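Long-range contacts in uncharacterized protein (Burkholderia cenocepacia, PDB 6ANS), which is of unknown function but belongs to the DUF1214 family and forms a two-chain assembly in the crystal: residues G129-L134 with V193-L198; F136-G141 with P186-L191; L73-L78 with P95-A100; P90-P95 with Q112-D117; G153-K158 with N180-E185. All coordinates share one frame; numbering follows the deposited sequence.

In the fold
Interactions 1 and 2, with centres about 20 Å apart, pair strands 133-140 and 188-196 at their two ends, in the middle of a four-stranded antiparallel sheet. Interaction 4 adds the loop 90-95 to strand 109-115, which borders 188-196 in that sheet; its centre is about 10 Å from that of interaction 2. Interaction 3 shares Pro95 with it and carries the loop on to helix 60-83. Interaction 5 brings strand 151-155, an edge of this sheet, against strand 181-183, an edge of a mixed sheet. Along the chain, interactions 3 and 4 interlock and come first; then 5 is nested inside 2, and 2 inside 1. Together the contacts tie two sheets and a long helix into one unit.

Interaction 1: G129-L134 with V193-L198; sequences GTVAYL and VRQTFL. With PO4 (phosphate ion), chain E.
Val193 opens the pairing with a plain methyl contact, its CG1 3.9 Å from Leu134 CD1. Next, Arg194 offers mainly backbone: its carbonyl O lies 3.3 Å from Leu134 CA in a CA-H...O contact. The arginine side chain, extended from CG to NE, leads away to a phosphate ion probably taken up from the crystallisation liquor. Arg194 NE donates to phosphate O3 at 2.7 Å and NH2 to O4 at 3.0 Å, with the phosphorus in the guanidinium plane; a long, flat cation suits this anion site, which Tyr111, Tyr278 and Arg366 also line. Gln195 lies alongside Leu134, pointing the same way, so its aliphatic CG packs on leucine CD1. Gln195 OE1 passes 3.3 Å from Val131 CG1, but its hydrogen-bond partner is the backbone N of Ala206. Thr196 supplies the nearly straight backbone bond of the contact, from its N to Tyr133 O (3.0 Å, 170°). Thr196 OG1, set beside its own backbone N (chi1 -57°), lies 3.4 Å from Tyr133 CD1 and bonds to Asn109. The tyrosine ring runs beside this threonine, while its OH reaches Asp273 and Asn275. At Phe197, Val131 CG2 sits over one ring face, 3.8 Å from the centroid and 21° off the normal, a CH-pi contact that uses one branch of a beta-branched residue while the other meets Gln195. Strand 188-196 lies between 133-140, paired here, and 109-115 on its other edge, with Phe303 of strand 303-309 packed on Thr196.

Interaction 2: F136-G141 with P186-L191; sequences FGTQKG and PDTNAL
Two successive backbone amides converge on Gln139 O: Asn189 N, in the carbonyl plane at 2.8 Å, and Ala190 N, tilted from that plane at 3.2 Å. The strand is tied back by Gln139 N, which donates to Ala190 O over 2.8 Å. One residue of strand 133-140 thus faces two of strand 188-196, the definition of a classic beta bulge in an otherwise regular antiparallel pairing. The extra residue, Asn189, has its CG between backbone N and carbonyl carbon (chi1 62°), a torsion that turns the amide back across the ladder. There Asn189 ND2 donates to a lone pair of Gly141 O, at 2.7 Å and almost straight (172°), with the oxygen in the amide plane. Asparagine suits the place because its short side chain carries a donor that can reach across to the opposite backbone; Gly141 has a positive phi (62°), a conformation that glycine adopts easily.

Beside the bulge, methyl groups pack against the backbone: Thr188 CG2 approaches Gln139 O at 3.4 Å and meets Thr138 CB, while Leu191 CD1 lies 3.4 Å from Gly137 O and also meets Phe136 CB, at the edge of that ring. A water joins Gly141 N (2.8 Å) to Asp187 O, and another links Lys140 NZ with Asp187 OD2. Further out, the extended Lys140 chain ends in a salt bridge to Glu185. Thr138 OG1 is held by Thr152 OG1 and Arg183 O, and Gln139 OE1 takes a bond from Gln151 NE2 of the adjoining strand 151-155.

Interaction 3: L73-L78 with P95-A100; sequences LMRIAL and PSHETA
Arg75 NH1 donates to Thr99 O at 2.8 Å, approaching from above the carbonyl plane, and Arg75 NH2 reaches Thr99 OG1 at 2.9 Å, with that oxygen in the guanidinium plane. One end-on guanidinium therefore grips a single residue through both its backbone and its side chain. The contact fixes a type I beta turn, His97 to Ala100, against helix 60-83, in the loop that goes on to Gly103 and Ala104 of the sodium site. Arginine suits the helix position because its chain, bent at chi3 (56°), can bring two donors to the turn. Threonine answers with a hydroxyl whose OG1 lies between backbone N and carbonyl carbon (chi1 67°), on the side from which the arginine comes. The methyl group of Ala100 lies over one face of the guanidinium, with Ala100 CB 4.2 Å from Arg75 NH1.

One residue on along the helix, Ile76 makes the apolar half of the contact. Its CD1 packs on Ala100 CB at 3.6 Å and lies 3.2 Å from Pro95 O, while its CG2 lies more loosely beside the proline, 4.4 Å from Pro95 CB. The second subunit borders the same region: its Leu78 packs on Arg75, and its Glu83 forms a long, weak ion pair with NH1. Within the turn, His97 CE1 comes 3.9 Å from Arg75 NH2, which lies at the imidazole edge. Next to CE1 in the same ring, His97 ND1 accepts from Thr99 N over 3.2 Å, with the donor far out of the ring plane.

Interaction 4: P90-P95 with Q112-D117; sequences PGFFSP and QYARVD
Phe93 and Tyr113 lie side by side and point the same way, their ring planes 47° apart. Phe93 CE1 comes within 3.4 Å of Tyr113 CD2, and Tyr113 CB stands over one face of the phenylalanine ring, toward its rim. Phe93 holds CG in the crowded position between backbone N and carbonyl carbon (chi1 68°), which folds its ring back over the strand although CB starts away from it; Tyr113 instead has CG opposite its backbone N (chi1 180°), carrying its phenol out alongside. Both rings also pack on Met80 of helix 60-83. The tyrosine OH accepts from Arg115 NH1 on its own strand, so an aromatic residue with a polar end suits the place. On the same side of the tyrosine ring plane as Phe93, Pro95 CG lies 3.7 Å from Tyr113 CB.

Phe92 instead packs toward Leu191 and Val193 of strand 188-196: its CD1 lies 3.8 Å from Gln112 CB and 3.9 Å from Ala114 CB, and the small alanine lets the ring come close. The amide of Gln112 is bonded to Gln195 on the next strand. A single antiparallel hydrogen-bonded bridge joins the backbones: Phe93 N to Tyr113 O at 2.9 Å, and Tyr113 N to Phe93 O at 2.8 Å. Toward Pro90, a water O accepts from Gly91 N and lies 3.1 Å from Arg115 O, to which it probably donates. The chemistry implies a loop held at one residue pair by backbone bonds and spread over the strand by aromatic packing.

Interaction 5: G153-K158 with N180-E185; sequences GFLDAK and NWVRME
Gly153 and Arg183 bring their backbones within 4.6 Å at the CA atoms, on strand segments that run roughly antiparallel (150°) but share no direct hydrogen bond. Instead Gly153 CA makes a CA-H...O contact of 3.5 Å with Arg183 O, an approach suited to glycine because no side chain stands between. A water spans the gap beside it, accepting from Phe154 N at 3.2 Å and Arg183 N at 3.0 Å. Side-chain packing falls to Leu155 and Val182. With CG turned opposite the backbone N (chi1 175°), Leu155 carries its branched end toward the other strand, and Leu155 CD2 rests 3.7 Å from Val182 CG2 and more loosely on Asn180 CB. The other valine branch, CG1, faces the peptide between Gly153 and Phe154; the two methyls thus meet side chain and backbone separately. Arg183 is exposed; its NH1 forms a salt bridge with Glu185 OE2 (3.0 Å) and also donates to Thr152 O. Strand 151-155 is an outer strand of the antiparallel sheet, beside 133-140, and 181-183 an outer strand of the mixed sheet, beside 167-173, whose Ile170 and Leu172 touch Val182.

Interaction 1: G129-L134 with V193-L198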
# COMPACT_ATOMS: atom_id res chain seq x y z
N GLY A 129 11.54 16.43 -12.91
CA GLY A 129 10.16 16.49 -13.37
C GLY A 129 9.70 17.93 -13.53
O GLY A 129 10.49 18.87 -13.53
N THR A 130 8.38 18.10 -13.67
CA THR A 130 7.79 19.41 -13.91
C THR A 130 6.84 19.87 -12.81
O THR A 130 6.23 20.94 -12.96
CB THR A 130 7.04 19.45 -15.25
OG1 THR A 130 5.93 18.54 -15.18
CG2 THR A 130 7.96 19.05 -16.40
N VAL A 131 6.63 19.09 -11.76
CA VAL A 131 5.82 19.58 -10.65
C VAL A 131 6.49 20.84 -10.12
O VAL A 131 7.71 20.87 -9.90
CB VAL A 131 5.64 18.48 -9.59
CG1 VAL A 131 6.97 18.04 -9.00
CG2 VAL A 131 4.63 18.91 -8.51
N ALA A 132 5.72 21.93 -10.00
CA ALA A 132 6.36 23.21 -9.70
C ALA A 132 6.79 23.32 -8.24
O ALA A 132 7.86 23.87 -7.95
CB ALA A 132 5.46 24.38 -10.09
N TYR A 133 5.98 22.83 -7.30
CA TYR A 133 6.33 22.89 -5.89
C TYR A 133 6.85 21.54 -5.40
O TYR A 133 6.17 20.51 -5.53
CB TYR A 133 5.16 23.35 -5.03
CG TYR A 133 5.58 23.59 -3.58
CD1 TYR A 133 5.58 22.54 -2.65
CD2 TYR A 133 6.00 24.84 -3.15
CE1 TYR A 133 5.98 22.73 -1.33
CE2 TYR A 133 6.41 25.05 -1.83
CZ TYR A 133 6.39 23.99 -0.92
OH TYR A 133 6.80 24.19 0.37
N LEU A 134 8.04 21.56 -4.80
CA LEU A 134 8.74 20.38 -4.32
C LEU A 134 9.50 20.76 -3.05
O LEU A 134 10.33 21.67 -3.10
CB LEU A 134 9.71 19.88 -5.39
CG LEU A 134 10.65 18.75 -4.98
CD1 LEU A 134 9.82 17.51 -4.72
CD2 LEU A 134 11.67 18.51 -6.09
N VAL A 193 8.83 14.25 1.84
CA VAL A 193 8.86 14.97 0.58
C VAL A 193 7.43 15.36 0.22
O VAL A 193 6.52 14.52 0.28
CB VAL A 193 9.47 14.12 -0.55
CG1 VAL A 193 9.56 14.94 -1.86
CG2 VAL A 193 10.81 13.53 -0.14
N ARG A 194 7.24 16.63 -0.16
CA ARG A 194 5.97 17.09 -0.71
C ARG A 194 6.15 17.46 -2.17
O ARG A 194 7.00 18.30 -2.51
CB ARG A 194 5.42 18.28 0.07
CG ARG A 194 4.92 17.92 1.46
CD ARG A 194 4.55 19.17 2.20
NE ARG A 194 3.87 18.91 3.46
CZ ARG A 194 4.50 18.61 4.60
NH1 ARG A 194 5.83 18.49 4.62
NH2 ARG A 194 3.80 18.43 5.71
N GLN A 195 5.36 16.84 -3.03
CA GLN A 195 5.19 17.32 -4.40
C GLN A 195 3.78 17.86 -4.52
O GLN A 195 2.81 17.10 -4.40
CB GLN A 195 5.46 16.20 -5.41
CG GLN A 195 6.71 15.37 -5.11
CD GLN A 195 7.19 14.64 -6.36
OE1 GLN A 195 6.92 15.10 -7.47
NE2 GLN A 195 7.93 13.54 -6.19
N THR A 196 3.65 19.16 -4.76
CA THR A 196 2.35 19.81 -4.76
C THR A 196 1.98 20.17 -6.19
O THR A 196 2.67 20.95 -6.84
CB THR A 196 2.36 21.06 -3.88
OG1 THR A 196 2.76 20.70 -2.55
CG2 THR A 196 0.97 21.68 -3.83
N PHE A 197 0.86 19.62 -6.66
CA PHE A 197 0.47 19.75 -8.06
C PHE A 197 -0.55 20.88 -8.22
O PHE A 197 -1.56 20.91 -7.52
CB PHE A 197 -0.12 18.44 -8.59
CG PHE A 197 0.88 17.34 -8.66
CD1 PHE A 197 1.70 17.21 -9.77
CD2 PHE A 197 1.06 16.48 -7.59
CE1 PHE A 197 2.65 16.22 -9.83
CE2 PHE A 197 2.01 15.47 -7.63
CZ PHE A 197 2.81 15.35 -8.76
N LEU A 198 -0.26 21.80 -9.14
CA LEU A 198 -1.35 22.65 -9.60
C LEU A 198 -2.39 21.81 -10.33
O LEU A 198 -3.59 22.01 -10.15
CB LEU A 198 -0.81 23.76 -10.53
CG LEU A 198 0.02 24.91 -9.96
CD1 LEU A 198 0.56 25.78 -11.09
CD2 LEU A 198 -0.78 25.74 -8.95
P PO4 E . 0.45 19.62 4.50
O1 PO4 E . 0.29 20.92 3.75
O2 PO4 E . -0.93 19.13 4.83
O3 PO4 E . 1.20 18.59 3.69
O4 PO4 E . 1.24 19.93 5.75

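Interaction 2: F136-G141 with P186-L191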
# COMPACT_ATOMS: atom_id res chain seq x y z
N PHE A 136 11.48 19.28 0.75
CA PHE A 136 12.11 18.18 1.47
C PHE A 136 12.27 18.59 2.92
O PHE A 136 13.00 19.54 3.21
CB PHE A 136 13.49 17.83 0.89
CG PHE A 136 13.48 17.46 -0.58
CD1 PHE A 136 13.35 16.14 -0.98
CD2 PHE A 136 13.62 18.44 -1.56
CE1 PHE A 136 13.35 15.80 -2.33
CE2 PHE A 136 13.62 18.10 -2.91
CZ PHE A 136 13.49 16.78 -3.29
N GLY A 137 11.64 17.86 3.83
CA GLY A 137 11.81 18.09 5.26
C GLY A 137 12.37 16.87 5.96
O GLY A 137 11.93 15.74 5.71
N THR A 138 13.34 17.08 6.84
CA THR A 138 13.75 16.00 7.72
C THR A 138 13.11 16.21 9.09
O THR A 138 12.90 17.34 9.52
CB THR A 138 15.27 15.86 7.81
OG1 THR A 138 15.85 17.04 8.38
CG2 THR A 138 15.86 15.62 6.41
N GLN A 139 12.72 15.11 9.72
CA GLN A 139 11.92 15.16 10.94
C GLN A 139 12.51 14.20 11.97
O GLN A 139 13.27 13.28 11.64
CB GLN A 139 10.44 14.80 10.68
CG GLN A 139 9.85 15.27 9.34
CD GLN A 139 9.66 16.80 9.25
OE1 GLN A 139 9.81 17.39 8.18
NE2 GLN A 139 9.32 17.44 10.38
N LYS A 140 12.15 14.42 13.23
CA LYS A 140 12.58 13.53 14.29
C LYS A 140 11.37 13.16 15.14
O LYS A 140 10.26 13.62 14.87
CB LYS A 140 13.69 14.19 15.14
CG LYS A 140 13.23 15.40 15.91
CD LYS A 140 14.42 16.04 16.64
CE LYS A 140 14.03 17.29 17.40
NZ LYS A 140 15.20 17.84 18.15
N GLY A 141 11.60 12.34 16.17
CA GLY A 141 10.51 11.89 17.02
C GLY A 141 9.51 11.09 16.21
O GLY A 141 9.87 10.24 15.39
N PRO A 186 21.37 13.91 14.92
CA PRO A 186 21.45 12.48 15.27
C PRO A 186 20.09 11.82 15.47
O PRO A 186 19.92 10.65 15.09
CB PRO A 186 22.27 12.49 16.58
CG PRO A 186 23.16 13.70 16.43
CD PRO A 186 22.36 14.72 15.66
N ASP A 187 19.12 12.52 16.06
CA ASP A 187 17.79 11.99 16.30
C ASP A 187 16.87 12.04 15.09
O ASP A 187 15.75 11.54 15.17
CB ASP A 187 17.11 12.75 17.45
CG ASP A 187 17.59 12.29 18.81
OD1 ASP A 187 18.36 11.31 18.89
OD2 ASP A 187 17.19 12.92 19.81
N THR A 188 17.30 12.68 13.99
CA THR A 188 16.47 12.70 12.80
C THR A 188 16.18 11.27 12.37
O THR A 188 17.07 10.42 12.37
CB THR A 188 17.18 13.45 11.66
OG1 THR A 188 17.35 14.82 12.02
CG2 THR A 188 16.37 13.33 10.36
N ASN A 189 14.92 11.00 12.03
CA ASN A 189 14.54 9.65 11.63
C ASN A 189 13.65 9.58 10.40
O ASN A 189 13.26 8.47 10.02
CB ASN A 189 13.87 8.91 12.81
CG ASN A 189 12.57 9.57 13.27
OD1 ASN A 189 11.94 10.34 12.53
ND2 ASN A 189 12.20 9.30 14.50
N ALA A 190 13.29 10.70 9.78
CA ALA A 190 12.42 10.66 8.61
C ALA A 190 12.76 11.78 7.63
O ALA A 190 13.19 12.88 8.02
CB ALA A 190 10.95 10.77 8.99
N LEU A 191 12.53 11.50 6.36
CA LEU A 191 12.52 12.49 5.30
C LEU A 191 11.11 12.53 4.73
O LEU A 191 10.58 11.50 4.30
CB LEU A 191 13.54 12.16 4.22
CG LEU A 191 13.32 12.95 2.92
CD1 LEU A 191 13.69 14.42 3.09
CD2 LEU A 191 14.09 12.30 1.78
O HOH W 1 9.79 11.93 12.55
O HOH W 2 16.56 15.32 19.74
O HOH W 3 13.89 10.97 16.95

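Interaction 3: L73-L78 with P95-A100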
# COMPACT_ATOMS: atom_id res chain seq x y z
N LEU A 73 -4.71 3.93 9.35
CA LEU A 73 -3.51 4.31 10.10
C LEU A 73 -2.59 3.11 10.26
O LEU A 73 -1.36 3.24 10.15
CB LEU A 73 -3.92 4.86 11.46
CG LEU A 73 -4.69 6.18 11.41
CD1 LEU A 73 -5.06 6.64 12.81
CD2 LEU A 73 -3.88 7.24 10.69
N MSE A 74 -3.17 1.93 10.48
CA MSE A 74 -2.49 0.64 10.59
C MSE A 74 -1.57 0.36 9.42
O MSE A 74 -0.43 -0.05 9.54
CB MSE A 74 -3.52 -0.48 10.63
CG MSE A 74 -3.68 -1.21 11.90
SE MSE A 74 -5.04 -2.61 11.65
CE MSE A 74 -3.77 -3.97 11.08
N ARG A 75 -2.16 0.52 8.24
CA ARG A 75 -1.43 0.24 7.02
C ARG A 75 -0.23 1.18 6.88
O ARG A 75 0.88 0.74 6.57
CB ARG A 75 -2.38 0.35 5.83
CG ARG A 75 -3.43 -0.80 5.75
CD ARG A 75 -4.68 -0.38 4.95
NE ARG A 75 -4.32 0.08 3.60
CZ ARG A 75 -4.92 1.08 2.96
NH1 ARG A 75 -5.94 1.74 3.52
NH2 ARG A 75 -4.51 1.42 1.76
N ILE A 76 -0.46 2.48 7.13
CA ILE A 76 0.64 3.45 7.09
C ILE A 76 1.67 3.11 8.15
O ILE A 76 2.88 3.08 7.89
CB ILE A 76 0.09 4.87 7.29
CG1 ILE A 76 -0.81 5.29 6.12
CG2 ILE A 76 1.23 5.86 7.41
CD1 ILE A 76 -1.60 6.55 6.44
N ALA A 77 1.20 2.82 9.36
CA ALA A 77 2.09 2.54 10.48
C ALA A 77 3.01 1.36 10.17
O ALA A 77 4.18 1.36 10.56
CB ALA A 77 1.26 2.28 11.74
N LEU A 78 2.49 0.33 9.48
CA LEU A 78 3.30 -0.86 9.23
C LEU A 78 4.37 -0.61 8.17
O LEU A 78 5.47 -1.17 8.24
CB LEU A 78 2.40 -2.04 8.83
CG LEU A 78 1.57 -2.68 9.96
CD1 LEU A 78 0.46 -3.60 9.40
CD2 LEU A 78 2.46 -3.44 10.95
N PRO A 95 2.99 8.19 2.89
CA PRO A 95 2.29 8.19 4.18
C PRO A 95 0.89 8.78 4.13
O PRO A 95 0.24 8.87 5.17
CB PRO A 95 3.21 9.05 5.06
CG PRO A 95 3.75 10.08 4.10
CD PRO A 95 3.89 9.35 2.76
N SER A 96 0.43 9.22 2.96
CA SER A 96 -0.96 9.62 2.76
C SER A 96 -1.23 9.63 1.27
O SER A 96 -0.38 10.08 0.49
CB SER A 96 -1.29 11.00 3.34
OG SER A 96 -1.61 10.92 4.72
N HIS A 97 -2.38 9.09 0.87
CA HIS A 97 -2.74 8.95 -0.53
C HIS A 97 -4.25 8.75 -0.63
O HIS A 97 -4.99 9.04 0.32
CB HIS A 97 -1.94 7.80 -1.17
CG HIS A 97 -2.03 6.52 -0.38
ND1 HIS A 97 -3.10 5.65 -0.49
CD2 HIS A 97 -1.21 5.99 0.56
CE1 HIS A 97 -2.91 4.63 0.33
NE2 HIS A 97 -1.77 4.80 0.97
N GLU A 98 -4.70 8.17 -1.74
CA GLU A 98 -6.13 8.10 -1.99
C GLU A 98 -6.86 7.23 -0.97
O GLU A 98 -8.03 7.49 -0.70
CB GLU A 98 -6.39 7.56 -3.40
CG GLU A 98 -5.94 8.48 -4.51
CD GLU A 98 -4.47 8.29 -4.86
OE1 GLU A 98 -3.79 7.45 -4.21
OE2 GLU A 98 -4.01 8.97 -5.80
N THR A 99 -6.20 6.22 -0.38
CA THR A 99 -6.91 5.31 0.51
C THR A 99 -6.30 5.22 1.91
O THR A 99 -6.64 4.30 2.66
CB THR A 99 -7.01 3.90 -0.08
OG1 THR A 99 -5.70 3.32 -0.15
CG2 THR A 99 -7.66 3.90 -1.50
N ALA A 100 -5.44 6.15 2.30
CA ALA A 100 -4.93 6.21 3.68
C ALA A 100 -4.52 7.64 3.95
O ALA A 100 -3.73 8.20 3.18
CB ALA A 100 -3.74 5.27 3.89

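Interaction 4: P90-P95 with Q112-D117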
# COMPACT_ATOMS: atom_id res chain seq x y z
N PRO A 90 17.08 2.52 3.06
CA PRO A 90 15.90 3.39 2.99
C PRO A 90 15.14 3.17 1.69
O PRO A 90 15.70 2.79 0.67
CB PRO A 90 16.50 4.80 3.06
CG PRO A 90 17.86 4.65 2.44
CD PRO A 90 18.33 3.28 2.90
N GLY A 91 13.84 3.44 1.75
CA GLY A 91 13.02 3.48 0.56
C GLY A 91 11.81 4.35 0.80
O GLY A 91 11.34 4.48 1.94
N PHE A 92 11.33 4.98 -0.26
CA PHE A 92 10.13 5.81 -0.16
C PHE A 92 8.86 4.97 -0.11
O PHE A 92 8.74 3.94 -0.79
CB PHE A 92 10.07 6.78 -1.35
CG PHE A 92 11.04 7.93 -1.25
CD1 PHE A 92 10.98 8.82 -0.18
CD2 PHE A 92 12.00 8.13 -2.23
CE1 PHE A 92 11.87 9.89 -0.09
CE2 PHE A 92 12.89 9.19 -2.15
CZ PHE A 92 12.82 10.07 -1.07
N PHE A 93 7.90 5.41 0.69
CA PHE A 93 6.52 4.98 0.56
C PHE A 93 5.67 6.23 0.76
O PHE A 93 6.18 7.28 1.13
CB PHE A 93 6.15 3.88 1.58
CG PHE A 93 6.13 4.37 3.00
CD1 PHE A 93 7.31 4.48 3.73
CD2 PHE A 93 4.94 4.75 3.59
CE1 PHE A 93 7.30 4.94 5.04
CE2 PHE A 93 4.92 5.23 4.92
CZ PHE A 93 6.11 5.33 5.63
N SER A 94 4.37 6.11 0.54
CA SER A 94 3.47 7.25 0.64
C SER A 94 2.76 7.22 1.98
O SER A 94 1.96 6.31 2.22
CB SER A 94 2.46 7.22 -0.51
OG SER A 94 1.39 8.11 -0.26
N PRO A 95 2.99 8.19 2.89
CA PRO A 95 2.29 8.19 4.18
C PRO A 95 0.89 8.78 4.13
O PRO A 95 0.24 8.87 5.17
CB PRO A 95 3.21 9.05 5.06
CG PRO A 95 3.75 10.08 4.10
CD PRO A 95 3.89 9.35 2.76
N GLN A 112 5.88 11.60 -0.03
CA GLN A 112 6.82 10.51 0.01
C GLN A 112 7.59 10.59 1.32
O GLN A 112 8.01 11.67 1.72
CB GLN A 112 7.78 10.55 -1.17
CG GLN A 112 7.07 10.37 -2.51
CD GLN A 112 8.06 10.28 -3.63
OE1 GLN A 112 8.54 11.29 -4.13
NE2 GLN A 112 8.43 9.06 -3.99
N TYR A 113 7.78 9.44 1.95
CA TYR A 113 8.39 9.36 3.27
C TYR A 113 9.42 8.25 3.23
O TYR A 113 9.16 7.17 2.69
CB TYR A 113 7.30 9.08 4.32
CG TYR A 113 7.70 8.95 5.78
CD1 TYR A 113 7.23 9.85 6.72
CD2 TYR A 113 8.51 7.91 6.22
CE1 TYR A 113 7.57 9.73 8.06
CE2 TYR A 113 8.84 7.78 7.57
CZ TYR A 113 8.36 8.69 8.49
OH TYR A 113 8.69 8.58 9.83
N ALA A 114 10.58 8.52 3.81
CA ALA A 114 11.58 7.48 4.03
C ALA A 114 12.10 7.58 5.46
O ALA A 114 12.39 8.68 5.95
CB ALA A 114 12.74 7.58 3.04
N ARG A 115 12.24 6.43 6.10
CA ARG A 115 12.93 6.37 7.38
C ARG A 115 14.42 6.51 7.14
O ARG A 115 14.97 5.87 6.24
CB ARG A 115 12.65 5.05 8.11
CG ARG A 115 11.22 4.86 8.57
CD ARG A 115 10.84 5.90 9.61
NE ARG A 115 11.41 5.66 10.93
CZ ARG A 115 10.88 6.16 12.04
NH1 ARG A 115 9.78 6.91 11.97
NH2 ARG A 115 11.44 5.92 13.22
N VAL A 116 15.06 7.36 7.92
CA VAL A 116 16.50 7.53 7.83
C VAL A 116 17.05 7.49 9.26
O VAL A 116 16.31 7.56 10.23
CB VAL A 116 16.86 8.84 7.10
CG1 VAL A 116 16.39 8.81 5.64
CG2 VAL A 116 16.24 10.03 7.81
N ASP A 117 18.37 7.37 9.35
CA ASP A 117 19.11 7.44 10.60
C ASP A 117 19.94 8.72 10.56
O ASP A 117 20.85 8.84 9.74
CB ASP A 117 20.01 6.21 10.75
CG ASP A 117 20.73 6.15 12.09
OD1 ASP A 117 20.95 7.20 12.73
OD2 ASP A 117 21.13 5.02 12.47
O HOH W 4 13.11 4.12 4.54

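Interaction 5: G153-K158 with N180-E185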
# COMPACT_ATOMS: atom_id res chain seq x y z
N GLY A 153 15.45 19.88 9.32
CA GLY A 153 16.05 20.49 8.14
C GLY A 153 14.99 20.69 7.09
O GLY A 153 13.89 20.12 7.16
N PHE A 154 15.32 21.50 6.09
CA PHE A 154 14.33 21.86 5.09
C PHE A 154 15.02 22.34 3.82
O PHE A 154 16.02 23.04 3.89
CB PHE A 154 13.37 22.95 5.61
CG PHE A 154 12.29 23.28 4.62
CD1 PHE A 154 11.16 22.48 4.52
CD2 PHE A 154 12.42 24.38 3.78
CE1 PHE A 154 10.16 22.78 3.59
CE2 PHE A 154 11.43 24.69 2.87
CZ PHE A 154 10.29 23.88 2.77
N LEU A 155 14.48 21.94 2.68
CA LEU A 155 14.98 22.41 1.39
C LEU A 155 13.83 22.45 0.40
O LEU A 155 13.08 21.48 0.28
CB LEU A 155 16.10 21.49 0.88
CG LEU A 155 16.69 21.72 -0.50
CD1 LEU A 155 17.45 23.02 -0.54
CD2 LEU A 155 17.60 20.56 -0.89
N ASP A 156 13.67 23.59 -0.27
CA ASP A 156 12.70 23.77 -1.34
C ASP A 156 13.41 24.46 -2.50
O ASP A 156 14.64 24.51 -2.57
CB ASP A 156 11.46 24.54 -0.85
CG ASP A 156 11.76 25.98 -0.45
OD1 ASP A 156 12.91 26.46 -0.63
OD2 ASP A 156 10.83 26.65 0.06
N ALA A 157 12.62 25.02 -3.44
CA ALA A 157 13.19 25.66 -4.64
C ALA A 157 14.06 26.87 -4.30
O ALA A 157 14.93 27.25 -5.09
CB ALA A 157 12.09 26.11 -5.59
N LYS A 158 13.81 27.52 -3.16
CA LYS A 158 14.56 28.73 -2.81
C LYS A 158 16.06 28.45 -2.74
O LYS A 158 16.87 29.34 -3.03
CB LYS A 158 14.09 29.29 -1.47
CG LYS A 158 12.63 29.66 -1.38
CD LYS A 158 12.35 30.35 -0.05
CE LYS A 158 10.89 30.72 0.08
NZ LYS A 158 10.03 29.52 -0.09
N ASN A 180 23.29 20.66 -2.62
CA ASN A 180 21.94 20.56 -2.07
C ASN A 180 22.01 19.71 -0.79
O ASN A 180 21.81 18.51 -0.81
CB ASN A 180 20.98 19.97 -3.09
CG ASN A 180 20.87 20.82 -4.35
OD1 ASN A 180 20.75 22.04 -4.28
ND2 ASN A 180 20.90 20.17 -5.52
N TRP A 181 22.31 20.36 0.33
CA TRP A 181 22.43 19.68 1.61
C TRP A 181 21.17 19.95 2.43
O TRP A 181 20.78 21.10 2.58
CB TRP A 181 23.67 20.15 2.37
CG TRP A 181 23.74 19.75 3.82
CD1 TRP A 181 23.63 18.50 4.34
CD2 TRP A 181 23.90 20.64 4.94
NE1 TRP A 181 23.75 18.55 5.72
CE2 TRP A 181 23.90 19.85 6.11
CE3 TRP A 181 24.07 22.03 5.06
CZ2 TRP A 181 24.04 20.40 7.38
CZ3 TRP A 181 24.21 22.57 6.33
CH2 TRP A 181 24.19 21.76 7.47
N VAL A 182 20.55 18.88 2.93
CA VAL A 182 19.44 18.98 3.87
C VAL A 182 19.96 18.53 5.22
O VAL A 182 20.45 17.41 5.37
CB VAL A 182 18.23 18.11 3.45
CG1 VAL A 182 17.05 18.38 4.39
CG2 VAL A 182 17.85 18.35 2.01
N ARG A 183 19.82 19.40 6.21
CA ARG A 183 20.36 19.14 7.54
C ARG A 183 19.62 18.00 8.26
O ARG A 183 18.40 17.86 8.14
CB ARG A 183 20.28 20.43 8.36
CG ARG A 183 20.48 20.27 9.83
CD ARG A 183 20.32 21.64 10.51
NE ARG A 183 20.84 21.60 11.87
CZ ARG A 183 20.12 21.25 12.93
NH1 ARG A 183 18.84 20.92 12.79
NH2 ARG A 183 20.68 21.25 14.12
N MSE A 184 20.37 17.19 9.00
CA MSE A 184 19.80 16.26 9.96
C MSE A 184 20.48 16.45 11.31
O MSE A 184 21.57 16.97 11.37
CB MSE A 184 19.98 14.80 9.52
CG MSE A 184 19.28 14.45 8.23
SE MSE A 184 19.19 12.51 7.95
CE MSE A 184 21.08 12.13 7.71
N GLU A 185 19.83 16.01 12.38
CA GLU A 185 20.42 15.81 13.68
C GLU A 185 20.56 14.31 13.94
O GLU A 185 19.97 13.49 13.23
CB GLU A 185 19.55 16.44 14.78
CG GLU A 185 19.32 17.92 14.61
CD GLU A 185 18.24 18.46 15.53
OE1 GLU A 185 17.79 17.72 16.42
OE2 GLU A 185 17.85 19.64 15.36
O HOH W 5 18.42 22.09 5.91